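PDB 4QYT: glutathione-independent glyoxalase DJ-1 from Schizosaccharomyces pombe, which converts methylglyoxal to D-lactate in a single step without glutathione and takes part in protection against reactive oxygen species. Local coordinates for residues 5-10 against 76-81; 33-38 against 57-62. All blocks are in the same frame, centred on the assembly; numbering follows the deposited sequence. Where two conformers were deposited one is given.

Interaction 1 of 2, residues 5-10 against 76-81; sequences VKVCLF and IAIIPG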
ATOM      1  N   VAL A   5      -9.828 -18.688  -9.965  1.00 40.23           N
ATOM      2  CA  VAL A   5     -10.411 -17.534  -9.193  1.00 20.64           C
ATOM      3  C   VAL A   5      -9.953 -16.271  -9.865  1.00 17.88           C
ATOM      4  O   VAL A   5      -8.776 -16.161 -10.212  1.00 20.25           O
ATOM      5  CB  VAL A   5      -9.953 -17.550  -7.717  1.00 27.58           C
ATOM      6  CG1 VAL A   5     -10.376 -16.293  -6.980  1.00 24.33           C
ATOM      7  CG2 VAL A   5     -10.523 -18.777  -7.024  1.00 33.14           C
ATOM      8  N   LYS A   6     -10.805 -15.264  -9.804  0.52 16.09           N
ATOM      9  CA  LYS A   6     -10.612 -14.093 -10.621  0.52 14.49           C
ATOM     10  C   LYS A   6     -11.113 -12.884  -9.840  0.52 10.92           C
ATOM     11  O   LYS A   6     -12.314 -12.793  -9.530  0.52 11.53           O
ATOM     12  CB  LYS A   6     -11.425 -14.294 -11.894  0.52 15.67           C
ATOM     13  CG  LYS A   6     -10.885 -15.408 -12.775  0.52 16.82           C
ATOM     14  CD  LYS A   6     -11.796 -15.684 -13.951  0.52 17.14           C
ATOM     15  CE  LYS A   6     -13.160 -16.206 -13.511  0.52 13.63           C
ATOM     16  NZ  LYS A   6     -13.640 -17.458 -14.189  0.52 26.83           N
ATOM     17  N   VAL A   7     -10.229 -11.938  -9.543  1.00  9.38           N
ATOM     18  CA  VAL A   7     -10.558 -10.844  -8.634  1.00  8.15           C
ATOM     19  C   VAL A   7     -10.702  -9.531  -9.394  1.00  7.43           C
ATOM     20  O   VAL A   7      -9.891  -9.208 -10.266  1.00  8.06           O
ATOM     21  CB  VAL A   7      -9.456 -10.726  -7.556  1.00  8.59           C
ATOM     22  CG1 VAL A   7      -9.769  -9.627  -6.557  1.00  9.51           C
ATOM     23  CG2 VAL A   7      -9.247 -12.062  -6.852  1.00 10.58           C
ATOM     24  N   CYS A   8     -11.709  -8.760  -8.980  1.00  7.29           N
ATOM     25  CA  CYS A   8     -11.862  -7.365  -9.385  1.00  6.93           C
ATOM     26  C   CYS A   8     -11.602  -6.460  -8.189  1.00  7.21           C
ATOM     27  O   CYS A   8     -12.311  -6.560  -7.174  1.00  8.18           O
ATOM     28  CB  CYS A   8     -13.288  -7.110  -9.864  1.00  7.89           C
ATOM     29  SG  CYS A   8     -13.653  -5.370 -10.120  1.00  8.43           S
ATOM     30  N   LEU A   9     -10.615  -5.583  -8.328  1.00  6.91           N
ATOM     31  CA  LEU A   9     -10.379  -4.525  -7.349  1.00  6.62           C
ATOM     32  C   LEU A   9     -10.924  -3.234  -7.972  1.00  6.42           C
ATOM     33  O   LEU A   9     -10.365  -2.683  -8.906  1.00  7.58           O
ATOM     34  CB  LEU A   9      -8.881  -4.466  -7.068  1.00  7.12           C
ATOM     35  CG  LEU A   9      -8.391  -3.493  -6.042  1.00 10.96           C
ATOM     36  CD1 LEU A   9      -9.173  -3.334  -4.817  1.00 12.40           C
ATOM     37  CD2 LEU A   9      -6.931  -3.704  -5.748  1.00 11.14           C
ATOM     38  N   PHE A  10     -12.089  -2.806  -7.460  1.00  6.88           N
ATOM     39  CA  PHE A  10     -12.647  -1.543  -7.942  1.00  6.84           C
ATOM     40  C   PHE A  10     -11.763  -0.394  -7.505  1.00  7.44           C
ATOM     41  O   PHE A  10     -11.158  -0.400  -6.435  1.00  8.87           O
ATOM     42  CB  PHE A  10     -14.065  -1.347  -7.397  1.00  8.13           C
ATOM     43  CG  PHE A  10     -15.119  -2.168  -8.078  1.00  8.06           C
ATOM     44  CD1 PHE A  10     -15.465  -1.917  -9.397  1.00  8.44           C
ATOM     45  CD2 PHE A  10     -15.835  -3.156  -7.410  1.00  8.90           C
ATOM     46  CE1 PHE A  10     -16.487  -2.622 -10.017  1.00  9.56           C
ATOM     47  CE2 PHE A  10     -16.866  -3.837  -8.032  1.00  9.46           C
ATOM     48  CZ  PHE A  10     -17.200  -3.575  -9.331  1.00  9.19           C
ATOM     49  N   ILE A  76     -14.463 -12.462  -6.997  1.00  8.04           N
ATOM     50  CA  ILE A  76     -14.277 -11.631  -5.809  1.00  8.12           C
ATOM     51  C   ILE A  76     -14.370 -10.177  -6.283  1.00  7.42           C
ATOM     52  O   ILE A  76     -13.754  -9.808  -7.269  1.00  8.34           O
ATOM     53  CB  ILE A  76     -12.922 -11.886  -5.125  1.00  8.51           C
ATOM     54  CG1 ILE A  76     -12.732 -13.359  -4.769  1.00  9.94           C
ATOM     55  CG2 ILE A  76     -12.757 -10.988  -3.897  1.00  9.59           C
ATOM     56  CD1 ILE A  76     -11.511 -13.632  -3.918  1.00 12.24           C
ATOM     57  N   ALA A  77     -15.138  -9.389  -5.519  1.00  7.85           N
ATOM     58  CA  ALA A  77     -15.243  -7.948  -5.748  1.00  7.50           C
ATOM     59  C   ALA A  77     -14.735  -7.229  -4.521  1.00  7.52           C
ATOM     60  O   ALA A  77     -15.230  -7.501  -3.432  1.00  8.41           O
ATOM     61  CB  ALA A  77     -16.683  -7.556  -6.016  1.00  9.38           C
ATOM     62  N   ILE A  78     -13.788  -6.321  -4.708  1.00  7.25           N
ATOM     63  CA  ILE A  78     -13.181  -5.584  -3.587  1.00  7.76           C
ATOM     64  C   ILE A  78     -13.445  -4.093  -3.792  1.00  7.85           C
ATOM     65  O   ILE A  78     -13.169  -3.527  -4.844  1.00  8.52           O
ATOM     66  CB  ILE A  78     -11.656  -5.862  -3.508  1.00  7.80           C
ATOM     67  CG1 ILE A  78     -11.374  -7.368  -3.405  1.00  9.13           C
ATOM     68  CG2 ILE A  78     -11.056  -5.084  -2.322  1.00  9.27           C
ATOM     69  CD1 ILE A  78      -9.917  -7.711  -3.450  1.00  9.71           C
ATOM     70  N   ILE A  79     -13.871  -3.471  -2.684  0.55  8.67           N
ATOM     71  CA  ILE A  79     -14.201  -2.062  -2.641  0.55  9.60           C
ATOM     72  C   ILE A  79     -13.305  -1.431  -1.595  0.55  9.40           C
ATOM     73  O   ILE A  79     -13.444  -1.662  -0.370  0.55  9.33           O
ATOM     74  CB  ILE A  79     -15.683  -1.792  -2.344  0.55 11.29           C
ATOM     75  CG1 ILE A  79     -16.525  -2.656  -3.275  0.55 13.20           C
ATOM     76  CG2 ILE A  79     -15.984  -0.321  -2.639  0.55 12.16           C
ATOM     77  CD1 ILE A  79     -18.015  -2.568  -3.058  0.55 16.25           C
ATOM     78  N   PRO A  80     -12.308  -0.686  -2.072  1.00  8.83           N
ATOM     79  CA  PRO A  80     -11.436   0.009  -1.140  1.00  8.88           C
ATOM     80  C   PRO A  80     -12.053   1.342  -0.692  1.00  9.52           C
ATOM     81  O   PRO A  80     -13.082   1.781  -1.217  1.00 11.43           O
ATOM     82  CB  PRO A  80     -10.160   0.207  -1.970  1.00  9.26           C
ATOM     83  CG  PRO A  80     -10.693   0.347  -3.398  1.00 10.19           C
ATOM     84  CD  PRO A  80     -11.879  -0.536  -3.475  1.00  9.16           C
ATOM     85  N   GLY A  81     -11.367   1.984   0.268  1.00 10.06           N
ATOM     86  CA  GLY A  81     -11.831   3.244   0.817  1.00 11.35           C
ATOM     87  C   GLY A  81     -11.094   4.452   0.291  1.00 10.28           C
ATOM     88  O   GLY A  81     -10.705   4.496  -0.869  1.00 10.80           O
TER
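Val7, Leu9, Ile76 and Ile78 put their branches on one face of two neighbouring parallel strands and fill the hollows between one another. With CG1 of Val7 anti to its backbone N (chi1 -178°), that methyl runs forward along the strand and meets CD1 of Ile78 at 3.7 Å, while its CG2 rests against CD1 of Ile76. Ile78 receives a neighbour on each of its branches: besides the valine methyl on CD1, Leu9 CD1 comes within 3.6 Å of its CG2. Helix 17-29 packs on this face through Phe20, Trp24 and Phe27. The other face carries Cys8, Ala77 and the ring of Phe10, which folds back so that Cys8 SG sits 3.8 Å above the centre of one ring face; CE2 of the same ring approaches Ala77 CB at 4.2 Å. Helix 93-102 lies against this side. Between the faces, Cys8 N bonds almost straight to Ile76 O (2.9 Å), Ile78 N to Cys8 O, and Phe10 N to Ile78 O. Just past strand 76-79, Pro80 CD covers Phe10 O at 3.0 Å; this buried oxygen has no hydrogen-bond partner in the model. This is the parallel core of the alpha/beta sandwich of the DJ-1/PfpI family, with Pro80 beside the inferred active-site residue Glu19.

Interaction 2 of 2, residues 33-38 against 57-62; sequences PIDSVY and ANRSYK. With EDO (1,2-ethanediol), chain E.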
ATOM      1  N   PRO A  33      -5.370 -14.271 -10.674  1.00 11.86           N
ATOM      2  CA  PRO A  33      -5.659 -13.139 -11.556  1.00 11.58           C
ATOM      3  C   PRO A  33      -6.455 -12.032 -10.885  1.00 10.09           C
ATOM      4  O   PRO A  33      -7.449 -12.323 -10.212  1.00 10.43           O
ATOM      5  CB  PRO A  33      -6.436 -13.774 -12.706  1.00 14.15           C
ATOM      6  CG  PRO A  33      -5.989 -15.184 -12.718  1.00 17.22           C
ATOM      7  CD  PRO A  33      -5.758 -15.556 -11.298  1.00 14.05           C
ATOM      8  N   ILE A  34      -6.042 -10.791 -11.131  1.00 10.26           N
ATOM      9  CA  ILE A  34      -6.691  -9.623 -10.552  1.00  8.83           C
ATOM     10  C   ILE A  34      -6.621  -8.480 -11.541  1.00  9.26           C
ATOM     11  O   ILE A  34      -5.551  -8.220 -12.104  1.00 11.13           O
ATOM     12  CB  ILE A  34      -6.096  -9.257  -9.166  1.00  8.99           C
ATOM     13  CG1 ILE A  34      -6.856  -8.110  -8.520  1.00  8.86           C
ATOM     14  CG2 ILE A  34      -4.594  -8.985  -9.216  1.00 10.30           C
ATOM     15  CD1 ILE A  34      -6.566  -7.962  -7.042  1.00  9.17           C
ATOM     16  N   ASP A  35      -7.767  -7.814 -11.725  1.00  8.32           N
ATOM     17  CA  ASP A  35      -7.860  -6.607 -12.537  1.00  8.67           C
ATOM     18  C   ASP A  35      -8.274  -5.449 -11.641  1.00  7.81           C
ATOM     19  O   ASP A  35      -9.134  -5.631 -10.790  1.00  8.60           O
ATOM     20  CB  ASP A  35      -8.957  -6.712 -13.619  1.00  9.51           C
ATOM     21  CG  ASP A  35      -8.683  -7.691 -14.738  1.00 11.01           C
ATOM     22  OD1 ASP A  35      -7.500  -7.937 -15.047  1.00 16.50           O
ATOM     23  OD2 ASP A  35      -9.668  -8.162 -15.325  1.00 11.56           O
ATOM     24  N   SER A  36      -7.762  -4.258 -11.933  1.00  7.61           N
ATOM     25  CA  SER A  36      -8.341  -3.042 -11.385  1.00  7.77           C
ATOM     26  C   SER A  36      -9.367  -2.526 -12.367  1.00  7.88           C
ATOM     27  O   SER A  36      -9.132  -2.482 -13.580  1.00  9.52           O
ATOM     28  CB  SER A  36      -7.268  -1.996 -11.094  1.00  8.73           C
ATOM     29  OG  SER A  36      -6.507  -1.723 -12.261  1.00 10.39           O
ATOM     30  N   VAL A  37     -10.535  -2.180 -11.826  1.00  7.63           N
ATOM     31  CA  VAL A  37     -11.693  -1.765 -12.627  1.00  7.68           C
ATOM     32  C   VAL A  37     -12.147  -0.402 -12.152  1.00  7.96           C
ATOM     33  O   VAL A  37     -12.630  -0.246 -11.019  1.00  7.97           O
ATOM     34  CB  VAL A  37     -12.822  -2.812 -12.556  1.00  7.73           C
ATOM     35  CG1 VAL A  37     -14.023  -2.333 -13.337  1.00  9.45           C
ATOM     36  CG2 VAL A  37     -12.353  -4.188 -13.060  1.00  9.10           C
ATOM     37  N   TYR A  38     -11.948   0.596 -13.023  1.00  8.62           N
ATOM     38  CA  TYR A  38     -12.153   2.001 -12.705  1.00  8.83           C
ATOM     39  C   TYR A  38     -13.595   2.411 -12.953  1.00  9.25           C
ATOM     40  O   TYR A  38     -14.168   2.141 -14.024  1.00 10.26           O
ATOM     41  CB  TYR A  38     -11.204   2.825 -13.577  1.00  9.81           C
ATOM     42  CG  TYR A  38     -11.428   4.320 -13.587  1.00 10.07           C
ATOM     43  CD1 TYR A  38     -11.269   5.083 -12.424  1.00  9.90           C
ATOM     44  CD2 TYR A  38     -11.694   4.989 -14.762  1.00 12.52           C
ATOM     45  CE1 TYR A  38     -11.361   6.481 -12.449  1.00 11.94           C
ATOM     46  CE2 TYR A  38     -11.813   6.366 -14.779  1.00 15.03           C
ATOM     47  CZ  TYR A  38     -11.611   7.125 -13.636  1.00 13.58           C
ATOM     48  OH  TYR A  38     -11.770   8.489 -13.731  1.00 16.01           O
ATOM     49  N   ALA A  57      -5.687   2.286 -14.329  1.00  9.31           N
ATOM     50  CA  ALA A  57      -6.437   1.079 -14.056  1.00  8.50           C
ATOM     51  C   ALA A  57      -6.355   0.170 -15.266  1.00  8.43           C
ATOM     52  O   ALA A  57      -6.231   0.620 -16.403  1.00  9.85           O
ATOM     53  CB  ALA A  57      -7.863   1.403 -13.730  1.00  9.41           C
ATOM     54  N   ASN A  58      -6.537  -1.128 -15.042  1.00  8.04           N
ATOM     55  CA  ASN A  58      -6.543  -2.070 -16.162  1.00  8.81           C
ATOM     56  C   ASN A  58      -7.740  -1.937 -17.083  1.00  8.47           C
ATOM     57  O   ASN A  58      -7.631  -2.171 -18.282  1.00  9.70           O
ATOM     58  CB  ASN A  58      -6.552  -3.518 -15.633  1.00  9.07           C
ATOM     59  CG  ASN A  58      -5.344  -3.910 -14.836  1.00  9.77           C
ATOM     60  OD1 ASN A  58      -5.470  -4.449 -13.766  1.00 11.86           O
ATOM     61  ND2 ASN A  58      -4.163  -3.598 -15.329  1.00 12.87           N
ATOM     62  N   ARG A  59      -8.895  -1.665 -16.486  1.00  8.20           N
ATOM     63  CA  ARG A  59     -10.187  -1.640 -17.165  1.00  8.75           C
ATOM     64  C   ARG A  59     -11.003  -0.462 -16.677  1.00  8.37           C
ATOM     65  O   ARG A  59     -10.818   0.002 -15.553  1.00  9.33           O
ATOM     66  CB  ARG A  59     -10.983  -2.927 -16.931  1.00  8.83           C
ATOM     67  CG  ARG A  59     -10.229  -4.198 -17.255  1.00  9.47           C
ATOM     68  CD  ARG A  59     -11.146  -5.411 -17.197  1.00  9.65           C
ATOM     69  NE  ARG A  59     -12.138  -5.364 -18.261  1.00 10.45           N
ATOM     70  CZ  ARG A  59     -13.061  -6.273 -18.479  1.00 10.27           C
ATOM     71  NH1 ARG A  59     -13.330  -7.175 -17.573  1.00 10.24           N
ATOM     72  NH2 ARG A  59     -13.733  -6.242 -19.617  1.00 11.44           N
ATOM     73  N   SER A  60     -11.958  -0.048 -17.508  1.00  9.75           N
ATOM     74  CA  SER A  60     -13.091   0.731 -17.068  1.00  9.57           C
ATOM     75  C   SER A  60     -14.286  -0.183 -16.856  1.00  9.37           C
ATOM     76  O   SER A  60     -14.523  -1.091 -17.640  1.00  9.57           O
ATOM     77  CB  SER A  60     -13.457   1.764 -18.129  1.00 12.00           C
ATOM     78  OG  SER A  60     -14.713   2.342 -17.826  1.00 12.66           O
ATOM     79  N   TYR A  61     -15.111   0.113 -15.855  1.00  8.75           N
ATOM     80  CA  TYR A  61     -16.323  -0.658 -15.642  1.00  9.68           C
ATOM     81  C   TYR A  61     -17.259  -0.585 -16.844  1.00  9.89           C
ATOM     82  O   TYR A  61     -18.091  -1.470 -17.023  1.00 10.85           O
ATOM     83  CB  TYR A  61     -17.065  -0.280 -14.372  1.00 10.53           C
ATOM     84  CG  TYR A  61     -17.964   0.918 -14.447  1.00 11.25           C
ATOM     85  CD1 TYR A  61     -17.510   2.178 -14.742  1.00 11.34           C
ATOM     86  CD2 TYR A  61     -19.305   0.803 -14.133  1.00 14.45           C
ATOM     87  CE1 TYR A  61     -18.340   3.280 -14.739  1.00 12.98           C
ATOM     88  CE2 TYR A  61     -20.146   1.901 -14.111  1.00 16.91           C
ATOM     89  CZ  TYR A  61     -19.663   3.139 -14.451  1.00 15.49           C
ATOM     90  OH  TYR A  61     -20.496   4.248 -14.425  1.00 22.14           O
ATOM     91  N   LYS A  62     -17.124   0.448 -17.671  1.00  9.90           N
ATOM     92  CA  LYS A  62     -17.983   0.597 -18.831  1.00 11.40           C
ATOM     93  C   LYS A  62     -17.769  -0.496 -19.861  1.00 11.18           C
ATOM     94  O   LYS A  62     -18.586  -0.696 -20.760  1.00 13.45           O
ATOM     95  CB  LYS A  62     -17.814   1.974 -19.450  1.00 14.62           C
ATOM     96  CG  LYS A  62     -18.210   3.114 -18.521  1.00 17.30           C
ATOM     97  CD  LYS A  62     -18.192   4.495 -19.145  1.00 23.16           C
ATOM     98  CE  LYS A  62     -18.457   5.547 -18.066  1.00 31.55           C
ATOM     99  NZ  LYS A  62     -18.147   6.937 -18.472  1.00 43.14           N
TER
HETATM  100  C1  EDO E 201      -2.633  -1.306 -13.210  1.00 17.15           C
HETATM  101  O1  EDO E 201      -1.916  -0.128 -13.074  1.00 15.50           O
HETATM  102  C2  EDO E 201      -3.336  -1.930 -11.984  1.00 14.57           C
HETATM  103  O2  EDO E 201      -4.176  -0.993 -11.469  1.00 19.11           O
HETATM  104  O   HOH W   1     -15.336   4.451 -15.697  1.00 20.26           O
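Ser36 and Asn58 grip each other through two hydrogen bonds running in opposite senses: Ser36 N donates to Asn58 OD1 at 2.9 Å, and Asn58 N donates to Ser36 OG at 2.8 Å. The hydroxyl reaches its partner because chi1 of 56° sets OG between the backbone N and the carbonyl carbon; it also bonds, at 2.6 Å, to O2 of an ethanediol probably left from crystallisation and also bonded to the second subunit. An alanine here would probably leave Asn58 N without this acceptor and cost the diol one of its hydrogen bonds. The backbone then takes over in parallel register, Arg59 N giving to Ser36 O and Tyr38 N to Arg59 O, the latter at 2.8 Å. Tyr38 O serves two donors, Tyr61 N at 2.9 Å and a water that also bonds Ser60 OG. That hydroxyl in turn accepts from Lys62 N, closing an ST turn where the strand gives way to a 3-10 turn. Asp35 and Arg59 are not salt-bridged: OD2 lies 3.6 Å from Arg59 CD and bonds to the hydroxyl of Tyr74, which also bonds Arg59 NH1; Glu63, by a salt bridge, and Gln73 further hold the guanidinium. Strand 59-60 forms one edge of the chain's main sheet beside strand 34-39, which has strand 7-12 on its far side, while helix 17-29 packs on Ile34, Ser36 and Asn58 through Phe20, Trp24 and Phe27.

Interactions 1 and 2 belong to one sheet, with centres about 9 Å apart. Across it the strands run 59-60, 34-39, 7-12, 76-79, all parallel, so interaction 2 joins the outer pair and interaction 1 the inner pair. Along the chain, 33-38 and 57-62 both fall between 5-10 and 76-81: the chain starts in the middle, steps outward twice, then returns to the other side of strand 7-12. Leu9 N to Asp35 O, at 2.9 Å, is a probable hydrogen bond linking the two contacts, and Cys8 SG packs on Val37 CG2. Interaction 1 lies near the centre of the chain, with Pro80 close to the inferred active-site residue Glu19, whereas interaction 2 closes one edge of the sheet.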